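Local coordinates for protein thymidylate synthase ThyX (Streptomyces cacaoi subsp. asoensis, PDB 4P5B) that probably makes dTMP by reductive methylation of dUMP, with methylenetetrahydrofolate as methyl donor and FAD and NADPH supplying the reducing power, as a homotetramer, at residues Gly51-Leu56 and His228-Ala233; Phe79-Leu84 and Ser175-Thr180; Met85-Trp90 and Leu186-Ser191; Ser96-Glu101 and Ala161-Arg166. All coordinates share one frame; numbering follows the deposited sequence.

Interaction 1: Gly51-Leu56 and His228-Ala233; sequences GLIRYL and HEAFTA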
# COMPACT_ATOMS: atom_id res chain seq x y z
N GLY B 51 6.12 29.37 0.13
CA GLY B 51 6.75 29.17 1.42
C GLY B 51 6.32 27.90 2.12
O GLY B 51 7.15 27.14 2.66
N LEU B 52 5.01 27.66 2.14
CA LEU B 52 4.53 26.46 2.79
C LEU B 52 4.99 25.16 2.11
O LEU B 52 5.43 24.24 2.79
CB LEU B 52 3.01 26.49 2.88
CG LEU B 52 2.52 25.21 3.58
CD1 LEU B 52 3.20 25.08 4.94
CD2 LEU B 52 1.01 25.25 3.71
N ILE B 53 4.90 25.11 0.78
CA ILE B 53 5.26 23.94 -0.02
C ILE B 53 6.77 23.62 0.05
O ILE B 53 7.17 22.44 0.20
CB ILE B 53 4.75 24.06 -1.45
CG1 ILE B 53 3.22 23.89 -1.48
CG2 ILE B 53 5.37 23.00 -2.38
CD1 ILE B 53 2.61 24.12 -2.86
N ARG B 54 7.60 24.66 -0.04
CA ARG B 54 9.06 24.49 0.11
C ARG B 54 9.36 23.93 1.45
O ARG B 54 10.14 23.01 1.54
CB ARG B 54 9.81 25.79 -0.06
CG ARG B 54 10.03 26.18 -1.51
CD ARG B 54 10.65 27.61 -1.55
NE ARG B 54 12.06 27.62 -1.15
CZ ARG B 54 13.07 27.27 -1.96
NH1 ARG B 54 12.85 26.88 -3.22
NH2 ARG B 54 14.31 27.34 -1.53
N TYR B 55 8.72 24.46 2.48
CA TYR B 55 8.84 23.94 3.83
C TYR B 55 8.41 22.47 3.96
O TYR B 55 9.03 21.69 4.66
CB TYR B 55 8.06 24.81 4.82
CG TYR B 55 8.07 24.25 6.20
CD1 TYR B 55 9.15 24.47 7.06
CD2 TYR B 55 7.01 23.47 6.65
CE1 TYR B 55 9.17 23.93 8.36
CE2 TYR B 55 7.01 22.91 7.96
CZ TYR B 55 8.09 23.15 8.80
OH TYR B 55 8.10 22.58 10.08
N LEU B 56 7.34 22.07 3.27
CA LEU B 56 6.89 20.70 3.45
C LEU B 56 7.89 19.74 2.73
O LEU B 56 8.24 18.69 3.21
CB LEU B 56 5.48 20.57 2.90
CG LEU B 56 4.28 21.28 3.55
CD1 LEU B 56 3.12 21.11 2.62
CD2 LEU B 56 3.88 20.71 4.92
N HIS B 228 6.46 21.23 -8.20
CA HIS B 228 7.46 20.72 -9.11
C HIS B 228 8.82 21.37 -8.90
O HIS B 228 9.81 20.68 -8.72
CB HIS B 228 7.02 20.93 -10.55
CG HIS B 228 8.13 20.70 -11.54
ND1 HIS B 228 8.81 21.73 -12.15
CD2 HIS B 228 8.68 19.56 -12.01
CE1 HIS B 228 9.73 21.24 -12.96
NE2 HIS B 228 9.67 19.92 -12.91
N GLU B 229 8.84 22.71 -8.85
CA GLU B 229 10.06 23.45 -8.56
C GLU B 229 10.56 23.08 -7.20
O GLU B 229 11.73 22.75 -7.06
CB GLU B 229 9.91 25.00 -8.72
CG GLU B 229 10.81 25.81 -7.74
CD GLU B 229 10.86 27.36 -7.98
OE1 GLU B 229 10.94 28.14 -6.97
OE2 GLU B 229 10.85 27.79 -9.17
N ALA B 230 9.72 23.08 -6.19
CA ALA B 230 10.24 22.68 -4.87
C ALA B 230 10.83 21.24 -4.86
O ALA B 230 11.82 20.95 -4.19
CB ALA B 230 9.15 22.80 -3.80
N PHE B 231 10.21 20.33 -5.61
CA PHE B 231 10.74 18.97 -5.63
C PHE B 231 12.17 18.98 -6.15
O PHE B 231 13.05 18.35 -5.52
CB PHE B 231 9.80 18.07 -6.46
CG PHE B 231 10.36 16.72 -6.77
CD1 PHE B 231 10.70 16.37 -8.08
CD2 PHE B 231 10.51 15.78 -5.77
CE1 PHE B 231 11.18 15.05 -8.39
CE2 PHE B 231 10.99 14.44 -6.05
CZ PHE B 231 11.29 14.08 -7.35
N THR B 232 12.40 19.70 -7.26
CA THR B 232 13.76 19.85 -7.82
C THR B 232 14.69 20.61 -6.83
O THR B 232 15.80 20.15 -6.49
CB THR B 232 13.73 20.50 -9.24
OG1 THR B 232 13.21 19.56 -10.17
CG2 THR B 232 15.09 20.85 -9.73
N ALA B 233 14.18 21.67 -6.25
CA ALA B 233 14.95 22.48 -5.31
C ALA B 233 15.54 21.70 -4.20
O ALA B 233 16.72 21.98 -3.83
CB ALA B 233 14.12 23.58 -4.75
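Arg54 lays the aliphatic start of its side chain over the methyl of Ala230, its CG 4.2 Å from Ala230 CB. This is a helix-helix packing contact: helix 46-59 and the C-terminal helix 225-233 run in broadly the same direction, the short segments crossing at -37° with their axes 9.2 Å apart. Arg54 and Ala230 mark the point where the backbones come nearest, 5.4 Å between their CA atoms, and the small alanine allows that approach. On the buried side Ile53 turns its CG2 branch to the same methyl, Ile53 CG2 to Ala230 CB being 4.0 Å. Its chi1 of -72° places CG1 beside the backbone N and leaves CG2 opposite it, aimed at the partner helix. Beyond CG, Arg54 bends at chi3 (74°), and its guanidinium ends near Ala233 and Glu229 at the exposed margin. Arg54 and Glu229 carry opposite charges, but 4.4 Å between Arg54 NH1 and Glu229 OE1 is too long for a salt bridge, so any attraction is probably modest. On the remaining flanks, Ile53 also packs on helix 23-35, whereas Phe231 faces helices 183-193 and 207-223. At the exposed end of the contact, Arg54 NH1 lies 3.9 Å from Ala233 CB.

Interaction 2: Phe79-Leu84 and Ser175-Thr180; sequences FTVRHL and SVLYAT. With BRU (5-bromo-2'-deoxyuridine-5'-monophosphate), chain F.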
# COMPACT_ATOMS: atom_id res chain seq x y z
N PHE B 79 9.07 -4.35 -21.80
CA PHE B 79 10.20 -4.21 -20.86
C PHE B 79 10.19 -2.89 -20.03
O PHE B 79 10.71 -2.83 -18.93
CB PHE B 79 11.58 -4.45 -21.54
CG PHE B 79 12.04 -3.29 -22.40
CD1 PHE B 79 11.80 -3.27 -23.76
CD2 PHE B 79 12.75 -2.24 -21.83
CE1 PHE B 79 12.20 -2.20 -24.52
CE2 PHE B 79 13.18 -1.14 -22.61
CZ PHE B 79 12.90 -1.12 -23.94
N THR B 80 9.66 -1.83 -20.60
CA THR B 80 9.52 -0.53 -19.95
C THR B 80 8.27 -0.51 -19.11
O THR B 80 8.28 0.04 -18.00
CB THR B 80 9.41 0.56 -21.05
OG1 THR B 80 10.67 0.58 -21.70
CG2 THR B 80 9.20 1.94 -20.50
N VAL B 81 7.16 -1.10 -19.62
CA VAL B 81 6.01 -1.29 -18.74
C VAL B 81 6.40 -2.09 -17.45
O VAL B 81 5.93 -1.80 -16.33
CB VAL B 81 4.83 -2.01 -19.51
CG1 VAL B 81 3.76 -2.34 -18.57
CG2 VAL B 81 4.32 -1.20 -20.71
N ARG B 82 7.24 -3.10 -17.60
CA ARG B 82 7.71 -3.82 -16.41
C ARG B 82 8.38 -2.86 -15.38
O ARG B 82 8.15 -2.96 -14.16
CB ARG B 82 8.65 -4.95 -16.77
CG ARG B 82 7.94 -6.03 -17.56
CD ARG B 82 8.17 -7.27 -16.85
NE ARG B 82 9.54 -7.74 -16.98
CZ ARG B 82 10.09 -8.56 -16.10
NH1 ARG B 82 11.31 -8.99 -16.32
NH2 ARG B 82 9.39 -8.98 -15.01
N HIS B 83 9.11 -1.87 -15.88
CA HIS B 83 9.72 -0.91 -14.97
C HIS B 83 8.71 -0.03 -14.25
O HIS B 83 8.78 0.14 -12.98
CB HIS B 83 10.72 -0.08 -15.75
CG HIS B 83 11.91 -0.87 -16.20
ND1 HIS B 83 12.75 -0.44 -17.22
CD2 HIS B 83 12.39 -2.08 -15.80
CE1 HIS B 83 13.72 -1.33 -17.38
NE2 HIS B 83 13.50 -2.35 -16.55
N LEU B 84 7.74 0.51 -15.03
CA LEU B 84 6.69 1.36 -14.46
C LEU B 84 5.86 0.59 -13.43
O LEU B 84 5.51 1.14 -12.37
CB LEU B 84 5.76 1.86 -15.53
CG LEU B 84 4.52 2.64 -15.13
CD1 LEU B 84 4.96 3.92 -14.50
CD2 LEU B 84 3.62 2.93 -16.34
N SER B 175 2.85 -2.10 -25.69
CA SER B 175 1.64 -2.25 -24.95
C SER B 175 1.05 -0.83 -24.68
O SER B 175 1.72 0.15 -24.95
CB SER B 175 1.94 -2.97 -23.65
OG SER B 175 0.72 -3.38 -23.06
N VAL B 176 -0.20 -0.74 -24.21
CA VAL B 176 -0.86 0.56 -23.89
C VAL B 176 -1.52 0.35 -22.52
O VAL B 176 -2.06 -0.79 -22.21
CB VAL B 176 -1.86 0.94 -24.97
CG1 VAL B 176 -2.81 -0.24 -25.30
CG2 VAL B 176 -2.70 2.15 -24.61
N LEU B 177 -1.36 1.34 -21.65
CA LEU B 177 -2.01 1.29 -20.37
C LEU B 177 -2.43 2.63 -19.78
O LEU B 177 -1.96 3.71 -20.19
CB LEU B 177 -1.12 0.57 -19.35
CG LEU B 177 0.15 1.35 -19.03
CD1 LEU B 177 0.55 1.08 -17.63
CD2 LEU B 177 1.31 0.89 -19.97
N TYR B 178 -3.31 2.53 -18.80
CA TYR B 178 -3.63 3.65 -17.91
C TYR B 178 -2.90 3.51 -16.61
O TYR B 178 -2.79 2.41 -16.05
CB TYR B 178 -5.15 3.71 -17.62
CG TYR B 178 -6.02 4.19 -18.79
CD1 TYR B 178 -6.06 5.51 -19.14
CD2 TYR B 178 -6.80 3.30 -19.53
CE1 TYR B 178 -6.82 5.98 -20.16
CE2 TYR B 178 -7.60 3.77 -20.60
CZ TYR B 178 -7.56 5.13 -20.91
OH TYR B 178 -8.32 5.67 -21.91
N ALA B 179 -2.38 4.62 -16.11
CA ALA B 179 -1.55 4.65 -14.95
C ALA B 179 -1.95 5.88 -14.16
O ALA B 179 -1.84 6.99 -14.67
CB ALA B 179 -0.09 4.72 -15.38
N THR B 180 -2.44 5.66 -12.94
CA THR B 180 -2.89 6.73 -12.09
C THR B 180 -2.09 6.76 -10.78
O THR B 180 -1.85 5.72 -10.17
CB THR B 180 -4.32 6.48 -11.65
OG1 THR B 180 -5.20 6.46 -12.80
CG2 THR B 180 -4.76 7.57 -10.63
N1 BRU F . 13.84 -3.52 -12.50
C2 BRU F . 13.41 -2.26 -12.77
N3 BRU F . 14.25 -1.26 -13.19
C4 BRU F . 15.57 -1.49 -13.32
C5 BRU F . 16.03 -2.79 -13.04
C6 BRU F . 15.19 -3.82 -12.63
O2 BRU F . 12.24 -2.02 -12.58
O4 BRU F . 16.29 -0.55 -13.67
BR BRU F . 17.89 -3.09 -13.10
C1' BRU F . 12.81 -4.49 -12.09
C2' BRU F . 11.80 -4.70 -13.22
C3' BRU F . 11.70 -6.22 -13.32
C4' BRU F . 13.07 -6.70 -12.84
O3' BRU F . 10.67 -6.80 -12.47
O4' BRU F . 13.55 -5.74 -11.95
C5' BRU F . 14.13 -6.96 -13.90
O5' BRU F . 14.16 -5.98 -14.88
P BRU F . 15.30 -5.79 -16.17
OP1 BRU F . 16.59 -5.57 -15.36
OP2 BRU F . 15.08 -7.16 -16.66
OP3 BRU F . 14.66 -4.61 -16.77
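Val81 and Ser175, with 7.7 Å between their CA atoms, begin a helix-on-sheet contact in which segment 79-84 lies at 22° to strand segment 175-180, their axes 9.6 Å apart. Alternate strand residues Ser175, Leu177 and Ala179 point at the helix and meet Val81 and Leu84, one turn apart. Leu177 carries the contact by dividing its two methyls: CD2 packs against Val81 CG2 at 3.7 Å, while CD1 meets Leu84 CD2 at 3.8 Å. Its CG lies between the backbone N and the carbonyl carbon (chi1 67°), and from there the methyls part. The two leucines approach tip to tip, whereas Val81 and Leu177 slide past each other in opposite directions. Ser175 OG is hydrogen-bonded to Glu94. His83 serves the bound nucleotide of chain F, its NE2 donating to BRU OP3 at 2.5 Å with an N-H...O angle of 162°, and Arg82 forms a salt bridge with Glu94 of the third subunit. The buried apolar layer thus joins helix 78-85 to the antiparallel sheet, where strand 174-181 runs between strands 70-77 and 91-94; helix 207-223 also packs on Thr80 and Leu84.

Interaction 3: Met85-Trp90 and Leu186-Ser191; sequences MRHRTW and LMHFLS. With FAD (flavin-adenine dinucleotide), chain I.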
# COMPACT_ATOMS: atom_id res chain seq x y z
N MET B 85 5.59 -0.67 -13.71
CA MET B 85 4.67 -1.42 -12.90
C MET B 85 5.22 -1.88 -11.57
O MET B 85 4.45 -2.36 -10.75
CB MET B 85 3.97 -2.53 -13.70
CG MET B 85 2.98 -1.94 -14.78
SD MET B 85 1.62 -3.11 -15.16
CE MET B 85 0.88 -2.25 -16.46
N ARG B 86 6.53 -1.72 -11.35
CA ARG B 86 7.15 -2.01 -10.06
C ARG B 86 6.70 -1.02 -9.04
O ARG B 86 6.94 -1.24 -7.90
CB ARG B 86 8.70 -2.03 -10.13
CG ARG B 86 9.24 -3.17 -11.01
CD ARG B 86 8.68 -4.53 -10.50
NE ARG B 86 9.16 -4.72 -9.12
CZ ARG B 86 10.31 -5.33 -8.82
NH1 ARG B 86 10.65 -5.43 -7.54
NH2 ARG B 86 11.10 -5.88 -9.77
N HIS B 87 6.04 0.09 -9.42
CA HIS B 87 5.73 1.15 -8.44
C HIS B 87 4.34 0.87 -7.87
O HIS B 87 3.30 1.18 -8.49
CB HIS B 87 5.83 2.53 -9.11
CG HIS B 87 7.22 2.82 -9.58
ND1 HIS B 87 8.15 3.45 -8.78
CD2 HIS B 87 7.87 2.48 -10.71
CE1 HIS B 87 9.31 3.47 -9.40
NE2 HIS B 87 9.17 2.89 -10.57
N ARG B 88 4.35 0.32 -6.67
CA ARG B 88 3.21 -0.31 -6.11
C ARG B 88 2.13 0.63 -5.57
O ARG B 88 1.11 0.14 -5.18
CB ARG B 88 3.62 -1.33 -5.03
CG ARG B 88 4.53 -2.40 -5.51
CD ARG B 88 5.13 -3.16 -4.31
NE ARG B 88 6.07 -2.30 -3.63
CZ ARG B 88 6.82 -2.63 -2.58
NH1 ARG B 88 6.68 -3.84 -1.98
NH2 ARG B 88 7.70 -1.70 -2.11
N THR B 89 2.36 1.93 -5.48
CA THR B 89 1.28 2.84 -4.99
C THR B 89 0.46 3.37 -6.18
O THR B 89 -0.52 4.08 -5.95
CB THR B 89 1.81 4.04 -4.17
OG1 THR B 89 2.83 4.70 -4.94
CG2 THR B 89 2.45 3.56 -2.81
N TRP B 90 0.83 3.01 -7.41
CA TRP B 90 0.11 3.43 -8.61
C TRP B 90 -1.03 2.44 -8.90
O TRP B 90 -1.05 1.38 -8.31
CB TRP B 90 1.02 3.41 -9.81
CG TRP B 90 2.03 4.50 -9.80
CD1 TRP B 90 2.97 4.77 -8.83
CD2 TRP B 90 2.26 5.42 -10.84
NE1 TRP B 90 3.75 5.83 -9.20
CE2 TRP B 90 3.35 6.23 -10.46
CE3 TRP B 90 1.61 5.68 -12.05
CZ2 TRP B 90 3.79 7.28 -11.23
CZ3 TRP B 90 2.04 6.75 -12.81
CH2 TRP B 90 3.16 7.51 -12.43
N LEU B 186 4.04 10.08 -7.66
CA LEU B 186 4.76 10.58 -8.86
C LEU B 186 6.17 11.12 -8.53
O LEU B 186 7.08 10.83 -9.25
CB LEU B 186 3.96 11.63 -9.60
CG LEU B 186 4.67 12.10 -10.88
CD1 LEU B 186 4.80 10.97 -11.85
CD2 LEU B 186 3.92 13.33 -11.57
N MET B 187 6.35 11.78 -7.38
CA MET B 187 7.67 12.33 -7.03
C MET B 187 8.63 11.20 -6.64
O MET B 187 9.81 11.23 -6.99
CB MET B 187 7.53 13.36 -5.87
CG MET B 187 7.13 14.76 -6.35
SD MET B 187 7.00 15.89 -4.95
CE MET B 187 5.38 15.54 -4.19
N HIS B 188 8.14 10.21 -5.91
CA HIS B 188 8.94 9.03 -5.62
C HIS B 188 9.41 8.32 -6.96
O HIS B 188 10.58 8.04 -7.18
CB HIS B 188 8.19 8.12 -4.65
CG HIS B 188 8.90 6.83 -4.38
ND1 HIS B 188 9.98 6.73 -3.54
CD2 HIS B 188 8.72 5.60 -4.90
CE1 HIS B 188 10.45 5.50 -3.55
NE2 HIS B 188 9.69 4.79 -4.37
N PHE B 189 8.49 8.11 -7.87
CA PHE B 189 8.76 7.56 -9.15
C PHE B 189 9.81 8.39 -9.91
O PHE B 189 10.75 7.81 -10.44
CB PHE B 189 7.46 7.52 -9.91
CG PHE B 189 7.61 7.09 -11.34
CD1 PHE B 189 7.61 8.03 -12.35
CD2 PHE B 189 7.74 5.73 -11.68
CE1 PHE B 189 7.69 7.66 -13.64
CE2 PHE B 189 7.90 5.34 -13.00
CZ PHE B 189 7.84 6.32 -13.97
N LEU B 190 9.67 9.71 -9.96
CA LEU B 190 10.65 10.59 -10.68
C LEU B 190 12.01 10.51 -10.05
O LEU B 190 13.00 10.50 -10.75
CB LEU B 190 10.23 12.08 -10.64
CG LEU B 190 8.90 12.23 -11.40
CD1 LEU B 190 8.39 13.64 -11.12
CD2 LEU B 190 9.09 11.93 -12.91
N SER B 191 12.07 10.42 -8.73
CA SER B 191 13.34 10.27 -8.06
C SER B 191 14.16 9.05 -8.51
O SER B 191 15.40 9.16 -8.60
CB SER B 191 13.26 10.41 -6.52
OG SER B 191 12.66 9.28 -5.96
PA FAD I . 6.90 1.29 -4.88
O1A FAD I . 5.72 2.20 -4.96
O2A FAD I . 6.72 -0.29 -4.64
O5B FAD I . 6.83 1.64 -3.18
C5B FAD I . 7.03 3.11 -2.86
C4B FAD I . 7.52 3.48 -1.45
O4B FAD I . 6.44 2.92 -0.72
C3B FAD I . 8.77 2.74 -0.96
O3B FAD I . 9.97 3.53 -1.15
C2B FAD I . 8.46 2.49 0.52
O2B FAD I . 8.74 3.60 1.40
C1B FAD I . 6.93 2.28 0.46
N9A FAD I . 6.38 0.89 0.44
C8A FAD I . 5.44 0.40 -0.41
N7A FAD I . 5.20 -0.88 -0.07
C5A FAD I . 5.99 -1.20 0.98
C6A FAD I . 6.17 -2.35 1.76
N6A FAD I . 5.50 -3.49 1.49
N1A FAD I . 7.06 -2.28 2.78
C2A FAD I . 7.75 -1.17 3.06
N3A FAD I . 7.62 -0.06 2.37
C4A FAD I . 6.75 -0.06 1.33
N1 FAD I . 14.02 -4.49 -8.92
C2 FAD I . 14.46 -5.86 -8.89
O2 FAD I . 13.67 -6.77 -8.66
N3 FAD I . 15.82 -6.13 -9.17
C4 FAD I . 16.70 -5.04 -9.47
O4 FAD I . 17.90 -5.23 -9.72
C4X FAD I . 16.24 -3.72 -9.47
N5 FAD I . 17.12 -2.69 -9.75
C5X FAD I . 16.67 -1.38 -9.96
C6 FAD I . 17.61 -0.46 -10.46
C7 FAD I . 17.23 0.85 -10.70
C7M FAD I . 18.35 1.78 -11.25
C8 FAD I . 15.88 1.27 -10.39
C8M FAD I . 15.47 2.75 -10.66
C9 FAD I . 14.93 0.34 -9.89
C9A FAD I . 15.33 -1.02 -9.68
N10 FAD I . 14.46 -2.09 -9.22
C10 FAD I . 14.91 -3.43 -9.21
C1' FAD I . 13.05 -1.88 -8.84
C2' FAD I . 13.03 -1.65 -7.32
O2' FAD I . 13.45 -2.84 -6.63
C3' FAD I . 11.69 -1.11 -6.84
O3' FAD I . 10.69 -2.10 -6.58
C4' FAD I . 11.18 -0.01 -7.81
O4' FAD I . 12.30 0.90 -8.02
C5' FAD I . 10.03 0.73 -7.15
O5' FAD I . 10.58 1.22 -5.93
P FAD I . 9.85 1.13 -4.56
O1P FAD I . 9.73 -0.27 -4.07
O2P FAD I . 10.76 2.07 -3.64
O3P FAD I . 8.49 1.96 -4.72
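His87 and Phe189 cross at about a right angle, the phenyl edge directed at the imidazole face in a T-shaped stack with planes at 80° and centroids 4.7 Å apart. Phe189 CD2 sits above the centre of the imidazole, 3.4 Å from His87 NE2. Phe189 in turn offers its own face to the edge of Trp90: the ring planes are inclined at 58°, and Trp90 CZ2 comes to 3.8 Å from Phe189 CG. One phenyl therefore supplies an edge to one partner and a face to the other, the basis of this aromatic cluster of three residues. Phe189 reaches both because its CG stands opposite the backbone N (chi1 174°), and Leu186 CD1 adds a methyl at the indole edge, 3.9 Å from Trp90 CZ2. The other face of His87 carries C5' of the FAD, while its NE2 is hydrogen-bonded to Arg193, a predicted active-site residue. The two segments also grip the cofactor, which the third and fourth subunits bind as well: His188 NE2 donates to FAD O2P at 3.0 Å and to O3P, and Arg86 NH2 donates to the flavin O2 at 2.9 Å in a nearly straight bond. The cluster fastens the loop between helix 78-85 and strand 91-94 to helix 183-193; helix 207-223 packs on Trp90, Leu186 and Phe189, and strand 174-181 borders Trp90 and Leu186.

Interaction 4: Ser96-Glu101 and Ala161-Arg166; sequences SARYRE and AREIAR. With BRU (5-bromo-2'-deoxyuridine-5'-monophosphate), chain H.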
# COMPACT_ATOMS: atom_id res chain seq x y z
N SER B 96 -4.47 -6.48 -22.68
CA SER B 96 -4.19 -7.88 -22.38
C SER B 96 -4.06 -8.66 -23.62
O SER B 96 -4.91 -8.61 -24.53
CB SER B 96 -5.30 -8.53 -21.55
OG SER B 96 -5.28 -9.98 -21.57
N ALA B 97 -2.98 -9.40 -23.67
CA ALA B 97 -2.65 -10.23 -24.81
C ALA B 97 -3.29 -11.59 -24.60
O ALA B 97 -3.28 -12.39 -25.52
CB ALA B 97 -1.09 -10.35 -24.97
N ARG B 98 -3.87 -11.87 -23.44
CA ARG B 98 -4.74 -13.04 -23.30
C ARG B 98 -6.12 -12.84 -23.97
O ARG B 98 -6.79 -13.85 -24.39
CB ARG B 98 -5.04 -13.40 -21.82
CG ARG B 98 -3.82 -13.79 -20.96
CD ARG B 98 -4.29 -14.09 -19.55
NE ARG B 98 -5.03 -15.37 -19.47
CZ ARG B 98 -6.02 -15.63 -18.59
NH1 ARG B 98 -6.41 -14.70 -17.71
NH2 ARG B 98 -6.66 -16.80 -18.60
N TYR B 99 -6.57 -11.59 -23.98
CA TYR B 99 -7.93 -11.19 -24.43
C TYR B 99 -7.91 -10.68 -25.85
O TYR B 99 -8.91 -10.75 -26.53
CB TYR B 99 -8.58 -10.10 -23.54
CG TYR B 99 -9.07 -10.61 -22.21
CD1 TYR B 99 -10.42 -10.56 -21.86
CD2 TYR B 99 -8.20 -11.20 -21.29
CE1 TYR B 99 -10.89 -11.08 -20.61
CE2 TYR B 99 -8.66 -11.71 -20.04
CZ TYR B 99 -9.99 -11.64 -19.71
OH TYR B 99 -10.40 -12.15 -18.49
N ARG B 100 -6.79 -10.13 -26.29
CA ARG B 100 -6.72 -9.66 -27.67
C ARG B 100 -5.49 -10.09 -28.46
O ARG B 100 -4.39 -10.27 -27.93
CB ARG B 100 -6.98 -8.14 -27.81
CG ARG B 100 -6.26 -7.23 -26.85
CD ARG B 100 -6.34 -5.72 -27.24
NE ARG B 100 -6.83 -5.48 -28.61
CZ ARG B 100 -6.47 -4.47 -29.40
NH1 ARG B 100 -7.02 -4.36 -30.62
NH2 ARG B 100 -5.59 -3.55 -28.99
N GLU B 101 -5.69 -10.26 -29.76
CA GLU B 101 -4.57 -10.37 -30.65
C GLU B 101 -3.70 -9.14 -30.55
O GLU B 101 -4.20 -8.01 -30.52
CB GLU B 101 -5.06 -10.53 -32.07
CG GLU B 101 -3.94 -10.33 -33.05
CD GLU B 101 -4.36 -10.71 -34.45
OE1 GLU B 101 -3.48 -10.55 -35.36
OE2 GLU B 101 -5.55 -11.14 -34.62
N ALA B 161 -4.90 -20.75 -28.39
CA ALA B 161 -5.30 -19.67 -27.47
C ALA B 161 -4.36 -18.46 -27.55
O ALA B 161 -3.17 -18.62 -27.64
CB ALA B 161 -5.43 -20.21 -26.05
N ARG B 162 -4.89 -17.26 -27.66
CA ARG B 162 -4.04 -16.07 -27.72
C ARG B 162 -3.01 -16.02 -26.56
O ARG B 162 -1.92 -15.54 -26.74
CB ARG B 162 -4.87 -14.80 -27.70
CG ARG B 162 -5.82 -14.63 -28.90
CD ARG B 162 -6.74 -13.43 -28.88
NE ARG B 162 -7.62 -13.49 -30.05
CZ ARG B 162 -8.34 -12.49 -30.60
NH1 ARG B 162 -8.32 -11.24 -30.12
NH2 ARG B 162 -9.07 -12.74 -31.68
N GLU B 163 -3.38 -16.50 -25.38
CA GLU B 163 -2.52 -16.43 -24.22
C GLU B 163 -1.35 -17.40 -24.36
O GLU B 163 -0.40 -17.29 -23.60
CB GLU B 163 -3.31 -16.78 -22.95
CG GLU B 163 -3.57 -18.26 -22.78
CD GLU B 163 -4.33 -18.60 -21.52
OE1 GLU B 163 -4.43 -19.80 -21.17
OE2 GLU B 163 -4.83 -17.70 -20.85
N ILE B 164 -1.45 -18.37 -25.28
CA ILE B 164 -0.34 -19.26 -25.51
C ILE B 164 0.43 -18.73 -26.67
O ILE B 164 1.67 -18.73 -26.64
CB ILE B 164 -0.79 -20.73 -25.80
CG1 ILE B 164 -1.42 -21.36 -24.57
CG2 ILE B 164 0.43 -21.61 -26.25
CD1 ILE B 164 -0.39 -21.60 -23.45
N ALA B 165 -0.26 -18.24 -27.68
CA ALA B 165 0.45 -17.86 -28.93
C ALA B 165 1.45 -16.76 -28.62
O ALA B 165 2.56 -16.74 -29.13
CB ALA B 165 -0.52 -17.37 -30.00
N ARG B 166 1.08 -15.87 -27.73
CA ARG B 166 1.93 -14.73 -27.42
C ARG B 166 3.23 -15.12 -26.75
O ARG B 166 4.07 -14.23 -26.53
CB ARG B 166 1.15 -13.73 -26.58
CG ARG B 166 0.64 -14.28 -25.20
CD ARG B 166 1.66 -14.21 -24.00
NE ARG B 166 0.88 -14.57 -22.81
CZ ARG B 166 0.38 -13.68 -21.97
NH1 ARG B 166 0.66 -12.37 -22.11
NH2 ARG B 166 -0.41 -14.08 -20.98
N1 BRU H . -2.99 -9.30 -16.31
C2 BRU H . -2.86 -10.22 -15.32
N3 BRU H . -3.58 -11.38 -15.34
C4 BRU H . -4.47 -11.61 -16.29
C5 BRU H . -4.63 -10.67 -17.28
C6 BRU H . -3.92 -9.50 -17.32
O2 BRU H . -2.09 -10.00 -14.41
O4 BRU H . -5.11 -12.69 -16.28
BR BRU H . -6.03 -10.96 -18.57
C1' BRU H . -2.16 -8.12 -16.20
C2' BRU H . -0.65 -8.43 -16.37
C3' BRU H . -0.12 -7.32 -17.32
C4' BRU H . -1.36 -7.01 -18.15
O3' BRU H . 0.33 -6.12 -16.63
O4' BRU H . -2.55 -7.25 -17.22
C5' BRU H . -1.48 -7.85 -19.44
O5' BRU H . -1.27 -9.22 -19.24
P BRU H . -1.48 -10.41 -20.39
OP1 BRU H . -0.91 -11.58 -19.70
OP2 BRU H . -0.75 -9.77 -21.53
OP3 BRU H . -2.98 -10.29 -20.45
O HOH W 1 -2.28 -12.84 -27.76
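Arg98 meets Glu163 along its length, starting with Arg98 CB 4.0 Å from Glu163 CB. The next atom, Arg98 CG, lies 3.4 Å from Arg166 NH2, and CD passes by the bromine and O4 of the bound BRU of chain H. A bend at chi3 (72°) then turns the guanidinium so that its edge serves two partners. NE donates to Glu163 OE2 at 2.7 Å, within the guanidinium plane and nearly along the C-O axis, in a salt bridge to which NH2 adds a weak second bond. Arg98 NH1 reaches BRU O4 at 2.8 Å. Arg166 holds the phosphate, NH2 donating to BRU OP1 at 2.9 Å, and its NE is bonded to the backbone oxygen of Glu163. Ser96 OG and Ala97 N bind the phosphate too, and Gln206 of the third subunit bonds to Arg166. Glu163 thus positions Arg98 through its carboxylate and Arg166 through its backbone carbonyl in this dUMP-type site; the carboxylate probably offsets part of the positive charge gathered there, although its OE1 is shared with Arg113 of the third subunit.

How the interactions relate
Interactions 2 and 3 form one continuous core, their centres 11 Å apart: Leu84 CD1 touches Phe189 CE2 at 3.6 Å, and Leu177 CD1 touches Met85 CE at 3.5 Å. Interaction 1 touches interaction 3, 19 Å away between centres, through Phe231 CZ, 3.2 Å from Met187 O. Interaction 4 touches none of the others; its nearest atoms lie about 6 Å from interaction 2, and its centre about 46 Å from that of interaction 1. The tetramer connects what the chain separates: interaction 4 lines a nucleotide site that His83, Arg86 and Arg193 of the third subunit complete, while the nucleotide bound by interaction 2 receives Ser96, Arg98 and Arg166 from that subunit.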